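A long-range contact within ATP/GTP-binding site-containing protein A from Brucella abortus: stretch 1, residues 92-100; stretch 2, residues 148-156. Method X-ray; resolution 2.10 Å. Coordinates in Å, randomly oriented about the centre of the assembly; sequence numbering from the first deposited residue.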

ATOM      1  N   VAL A  92       3.393  -2.970  20.230  1.00 60.56           N
ATOM      2  CA  VAL A  92       4.653  -3.676  20.195  1.00 65.49           C
ATOM      3  C   VAL A  92       5.656  -3.027  19.280  1.00 71.46           C
ATOM      4  O   VAL A  92       6.840  -3.313  19.354  1.00 74.14           O
ATOM      5  N   LYS A  93       5.174  -2.176  18.393  1.00 70.67           N
ATOM      6  CA  LYS A  93       6.079  -1.488  17.506  1.00 71.42           C
ATOM      7  C   LYS A  93       5.588  -0.117  17.096  1.00 65.20           C
ATOM      8  O   LYS A  93       4.434   0.064  16.798  1.00 63.61           O
ATOM      9  N   GLU A  94       6.495   0.838  17.054  1.00 63.33           N
ATOM     10  CA  GLU A  94       6.163   2.174  16.620  1.00 61.20           C
ATOM     11  C   GLU A  94       7.291   2.657  15.746  1.00 63.47           C
ATOM     12  O   GLU A  94       8.440   2.570  16.125  1.00 63.51           O
ATOM     13  N   VAL A  95       6.958   3.162  14.571  1.00 64.84           N
ATOM     14  CA  VAL A  95       7.952   3.694  13.653  1.00 59.78           C
ATOM     15  C   VAL A  95       7.444   5.065  13.315  1.00 56.85           C
ATOM     16  O   VAL A  95       6.279   5.243  13.016  1.00 54.83           O
ATOM     17  N   ARG A  96       8.334   6.034  13.378  1.00 51.93           N
ATOM     18  CA  ARG A  96       7.968   7.422  13.181  1.00 56.90           C
ATOM     19  C   ARG A  96       9.196   8.156  12.690  1.00 62.59           C
ATOM     20  O   ARG A  96      10.259   8.045  13.297  1.00 67.92           O
ATOM     21  N   GLY A  97       9.058   8.905  11.606  1.00 62.31           N
ATOM     22  CA  GLY A  97      10.190   9.679  11.145  1.00 60.77           C
ATOM     23  C   GLY A  97       9.839  10.601  10.000  1.00 59.22           C
ATOM     24  O   GLY A  97       8.674  10.912   9.745  1.00 55.02           O
ATOM     25  N   ASP A  98      10.891  11.056   9.331  1.00 64.66           N
ATOM     26  CA  ASP A  98      10.764  11.943   8.195  1.00 65.61           C
ATOM     27  C   ASP A  98      11.734  11.541   7.098  1.00 59.92           C
ATOM     28  O   ASP A  98      12.750  10.890   7.342  1.00 62.42           O
ATOM     29  N   ALA A  99      11.406  11.951   5.877  1.00 56.92           N
ATOM     30  CA  ALA A  99      12.322  11.804   4.758  1.00 61.83           C
ATOM     31  C   ALA A  99      12.143  12.978   3.807  1.00 68.33           C
ATOM     32  O   ALA A  99      11.040  13.512   3.656  1.00 67.21           O
ATOM     33  N   LYS A 100      13.221  13.391   3.159  1.00 71.55           N
ATOM     34  CA  LYS A 100      13.147  14.503   2.227  1.00 69.43           C
ATOM     35  C   LYS A 100      13.890  14.201   0.947  1.00 64.92           C
ATOM     36  O   LYS A 100      14.875  13.476   0.952  1.00 62.26           O
ATOM     37  N   LEU A 148      10.874   2.906  -4.725  1.00 53.90           N
ATOM     38  CA  LEU A 148       9.949   3.622  -3.864  1.00 50.45           C
ATOM     39  C   LEU A 148      10.391   3.605  -2.417  1.00 48.62           C
ATOM     40  O   LEU A 148      11.078   2.696  -1.998  1.00 48.93           O
ATOM     41  N   PHE A 149       9.974   4.606  -1.656  1.00 52.30           N
ATOM     42  CA  PHE A 149      10.220   4.657  -0.222  1.00 53.79           C
ATOM     43  C   PHE A 149       8.821   4.805   0.319  1.00 54.43           C
ATOM     44  O   PHE A 149       8.159   5.777   0.022  1.00 54.02           O
ATOM     45  N   ASP A 150       8.356   3.842   1.092  1.00 58.03           N
ATOM     46  CA  ASP A 150       7.000   3.918   1.607  1.00 55.47           C
ATOM     47  C   ASP A 150       6.881   3.984   3.138  1.00 55.17           C
ATOM     48  O   ASP A 150       5.801   4.125   3.675  1.00 54.50           O
ATOM     49  N   ALA A 151       8.006   3.871   3.814  1.00 58.90           N
ATOM     50  CA  ALA A 151       8.040   3.941   5.267  1.00 64.41           C
ATOM     51  C   ALA A 151       7.260   2.812   5.902  1.00 63.83           C
ATOM     52  O   ALA A 151       6.684   2.977   6.976  1.00 64.58           O
ATOM     53  N   SER A 152       7.223   1.671   5.240  1.00 52.31           N
ATOM     54  CA  SER A 152       6.674   0.487   5.861  1.00 52.27           C
ATOM     55  C   SER A 152       7.806  -0.348   6.448  1.00 73.20           C
ATOM     56  O   SER A 152       8.986  -0.130   6.171  1.00 55.72           O
ATOM     57  N   GLU A 153       7.420  -1.309   7.287  1.00 73.68           N
ATOM     58  CA  GLU A 153       8.358  -2.067   8.105  1.00 73.14           C
ATOM     59  C   GLU A 153       9.257  -1.105   8.861  1.00 71.02           C
ATOM     60  O   GLU A 153       8.744  -0.245   9.578  1.00 74.46           O
ATOM     61  N   ASP A 154      10.570  -1.202   8.729  1.00 67.59           N
ATOM     62  CA  ASP A 154      11.460  -0.308   9.470  1.00 70.74           C
ATOM     63  C   ASP A 154      11.750   1.076   8.865  1.00 72.08           C
ATOM     64  O   ASP A 154      12.441   1.886   9.459  1.00 75.05           O
ATOM     65  N   ALA A 155      11.241   1.348   7.679  1.00 69.31           N
ATOM     66  CA  ALA A 155      11.447   2.646   7.058  1.00 69.16           C
ATOM     67  C   ALA A 155      12.911   2.979   6.900  1.00 79.07           C
ATOM     68  O   ALA A 155      13.306   4.127   7.029  1.00 83.25           O
ATOM     69  N   ASP A 156      13.708   1.966   6.614  1.00 81.77           N
ATOM     70  CA  ASP A 156      15.138   2.125   6.448  1.00 82.95           C
ATOM     71  C   ASP A 156      15.645   1.737   5.065  1.00 74.05           C
ATOM     72  O   ASP A 156      16.789   1.329   4.939  1.00 74.19           O
TER

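No hydrogen bond joins the two stretches: an extended strand, residues 92-100, meets a stretch without regular helix or strand, residues 148-156, through a few van der Waals contacts and one loose pairing of charges. On the strand, Lys 93, Val 95 and Ala 99 point toward the other stretch, while Arg 96 and Asp 98 point away; between Val 95 and Ala 99, Gly 97 has no side chain to add. From the other side, Phe 149 and Ala 155 point toward the strand, and Asp 154 starts sideways although its end comes nearer. Val 95, buried with chi1 t, loses the most surface to the other stretch, 60 Å². Val 95 CG2 lies 3.6 Å from Glu 153 O, and Val 95 CG1 packs 4.0 Å from Ala 155 CB, so it rests against the type II' turn from Ser 152 to Ala 155. That turn is closed by a hydrogen bond from Ala 155 N to Ser 152 O, 3.1 Å. Farther along, Phe 149 (chi1 t, chi2 70°) brings CE2 to 3.8 Å from CB of Ala 99, which meets the ring obliquely. At the exposed end, Lys 93 NZ (chi1 -131°, between wells) stands 4.2 Å from OD1 of Asp 154 (chi1 m), beyond salt-bridge range. Firmer polar links stay within each stretch: Arg 96 NH2 forms a salt bridge with Glu 94 OE2 at 2.7 Å, and Ser 152 N donates to Asp 150 OD1 at 3.3 Å.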

ATOM      1  CB  VAL A  92       4.469  -5.134  19.766  1.00 63.64           C
ATOM      2  CG1 VAL A  92       4.006  -5.212  18.326  1.00 63.96           C
ATOM      3  CG2 VAL A  92       5.769  -5.886  19.942  1.00 69.43           C
ATOM      4  CB  LYS A  93       6.330  -2.348  16.262  1.00 78.55           C
ATOM      5  CG  LYS A  93       7.788  -2.515  15.893  1.00 88.84           C
ATOM      6  CD  LYS A  93       7.984  -3.768  15.055  1.00 98.61           C
ATOM      7  CE  LYS A  93       9.278  -3.730  14.253  1.00103.91           C
ATOM      8  NZ  LYS A  93      10.075  -4.982  14.384  1.00103.90           N
ATOM      9  CB  GLU A  94       5.976   3.098  17.819  1.00 64.86           C
ATOM     10  CG  GLU A  94       5.706   4.549  17.470  1.00 66.19           C
ATOM     11  CD  GLU A  94       5.354   5.389  18.689  1.00 69.90           C
ATOM     12  OE1 GLU A  94       5.837   5.085  19.797  1.00 71.71           O
ATOM     13  OE2 GLU A  94       4.590   6.348  18.522  1.00 70.10           O
ATOM     14  CB  VAL A  95       8.174   2.837  12.400  1.00 54.82           C
ATOM     15  CG1 VAL A  95       9.161   3.528  11.488  1.00 54.39           C
ATOM     16  CG2 VAL A  95       8.712   1.478  12.786  1.00 54.33           C
ATOM     17  CB  ARG A  96       7.464   8.034  14.489  1.00 58.92           C
ATOM     18  CG  ARG A  96       6.803   9.419  14.375  1.00 64.03           C
ATOM     19  CD  ARG A  96       6.740  10.047  15.758  1.00 67.38           C
ATOM     20  NE  ARG A  96       5.865   9.303  16.647  1.00 72.65           N
ATOM     21  CZ  ARG A  96       4.575   9.565  16.827  1.00 71.14           C
ATOM     22  NH1 ARG A  96       4.003  10.624  16.258  1.00 52.64           N
ATOM     23  NH2 ARG A  96       3.873   8.793  17.645  1.00 72.34           N
ATOM     24  CB  ASP A  98      11.024  13.388   8.587  1.00 81.21           C
ATOM     25  CG  ASP A  98      10.553  14.352   7.528  1.00 95.60           C
ATOM     26  OD1 ASP A  98       9.321  14.492   7.383  1.00 96.92           O
ATOM     27  OD2 ASP A  98      11.404  14.936   6.815  1.00105.26           O
ATOM     28  CB  ALA A  99      12.099  10.487   4.017  1.00 61.04           C
ATOM     29  CB  LYS A 100      13.747  15.759   2.857  1.00 76.18           C
ATOM     30  CG  LYS A 100      13.515  17.033   2.067  1.00 79.37           C
ATOM     31  CD  LYS A 100      14.423  18.149   2.553  1.00 84.63           C
ATOM     32  CE  LYS A 100      14.434  19.338   1.607  1.00 86.90           C
ATOM     33  NZ  LYS A 100      13.219  19.408   0.758  1.00 84.13           N
ATOM     34  CB  LEU A 148       8.581   2.970  -3.957  1.00 48.37           C
ATOM     35  CG  LEU A 148       7.507   3.433  -2.993  1.00 50.66           C
ATOM     36  CD1 LEU A 148       6.959   4.754  -3.468  1.00 52.49           C
ATOM     37  CD2 LEU A 148       6.394   2.415  -2.944  1.00 50.91           C
ATOM     38  CB  PHE A 149      11.053   5.860   0.196  1.00 58.81           C
ATOM     39  CG  PHE A 149      11.275   5.934   1.672  1.00 63.34           C
ATOM     40  CD1 PHE A 149      12.093   5.028   2.298  1.00 64.67           C
ATOM     41  CD2 PHE A 149      10.635   6.876   2.434  1.00 65.06           C
ATOM     42  CE1 PHE A 149      12.286   5.069   3.657  1.00 65.78           C
ATOM     43  CE2 PHE A 149      10.821   6.927   3.799  1.00 64.82           C
ATOM     44  CZ  PHE A 149      11.648   6.022   4.410  1.00 66.89           C
ATOM     45  CB  ASP A 150       6.162   2.781   1.033  1.00 57.20           C
ATOM     46  CG  ASP A 150       6.709   1.432   1.368  1.00 65.55           C
ATOM     47  OD1 ASP A 150       7.754   1.359   2.018  1.00 71.82           O
ATOM     48  OD2 ASP A 150       6.090   0.436   0.978  1.00 68.41           O
ATOM     49  CB  ALA A 151       7.519   5.280   5.779  1.00 64.97           C
ATOM     50  CB  SER A 152       5.854  -0.305   4.857  1.00 59.35           C
ATOM     51  OG  SER A 152       6.685  -0.768   3.811  1.00 59.45           O
ATOM     52  CB  GLU A 153       9.124  -3.056   7.240  1.00 78.43           C
ATOM     53  CG  GLU A 153       8.137  -3.999   6.574  1.00 81.21           C
ATOM     54  CD  GLU A 153       8.759  -5.047   5.702  1.00 86.42           C
ATOM     55  OE1 GLU A 153       9.950  -4.941   5.355  1.00 91.18           O
ATOM     56  OE2 GLU A 153       8.031  -5.988   5.352  1.00 86.62           O
ATOM     57  CB  ASP A 154      12.747  -1.031   9.866  1.00 75.62           C
ATOM     58  CG  ASP A 154      12.485  -2.251  10.732  1.00 78.71           C
ATOM     59  OD1 ASP A 154      11.414  -2.336  11.342  1.00 78.21           O
ATOM     60  OD2 ASP A 154      13.346  -3.140  10.800  1.00 82.69           O
ATOM     61  CB  ALA A 155      10.755   3.727   7.859  1.00 63.67           C
ATOM     62  CB  ASP A 156      15.844   1.271   7.482  1.00 97.61           C
ATOM     63  CG  ASP A 156      15.200  -0.080   7.650  1.00105.69           C
ATOM     64  OD1 ASP A 156      14.173  -0.334   6.993  1.00105.19           O
ATOM     65  OD2 ASP A 156      15.720  -0.893   8.436  1.00111.48           O
TER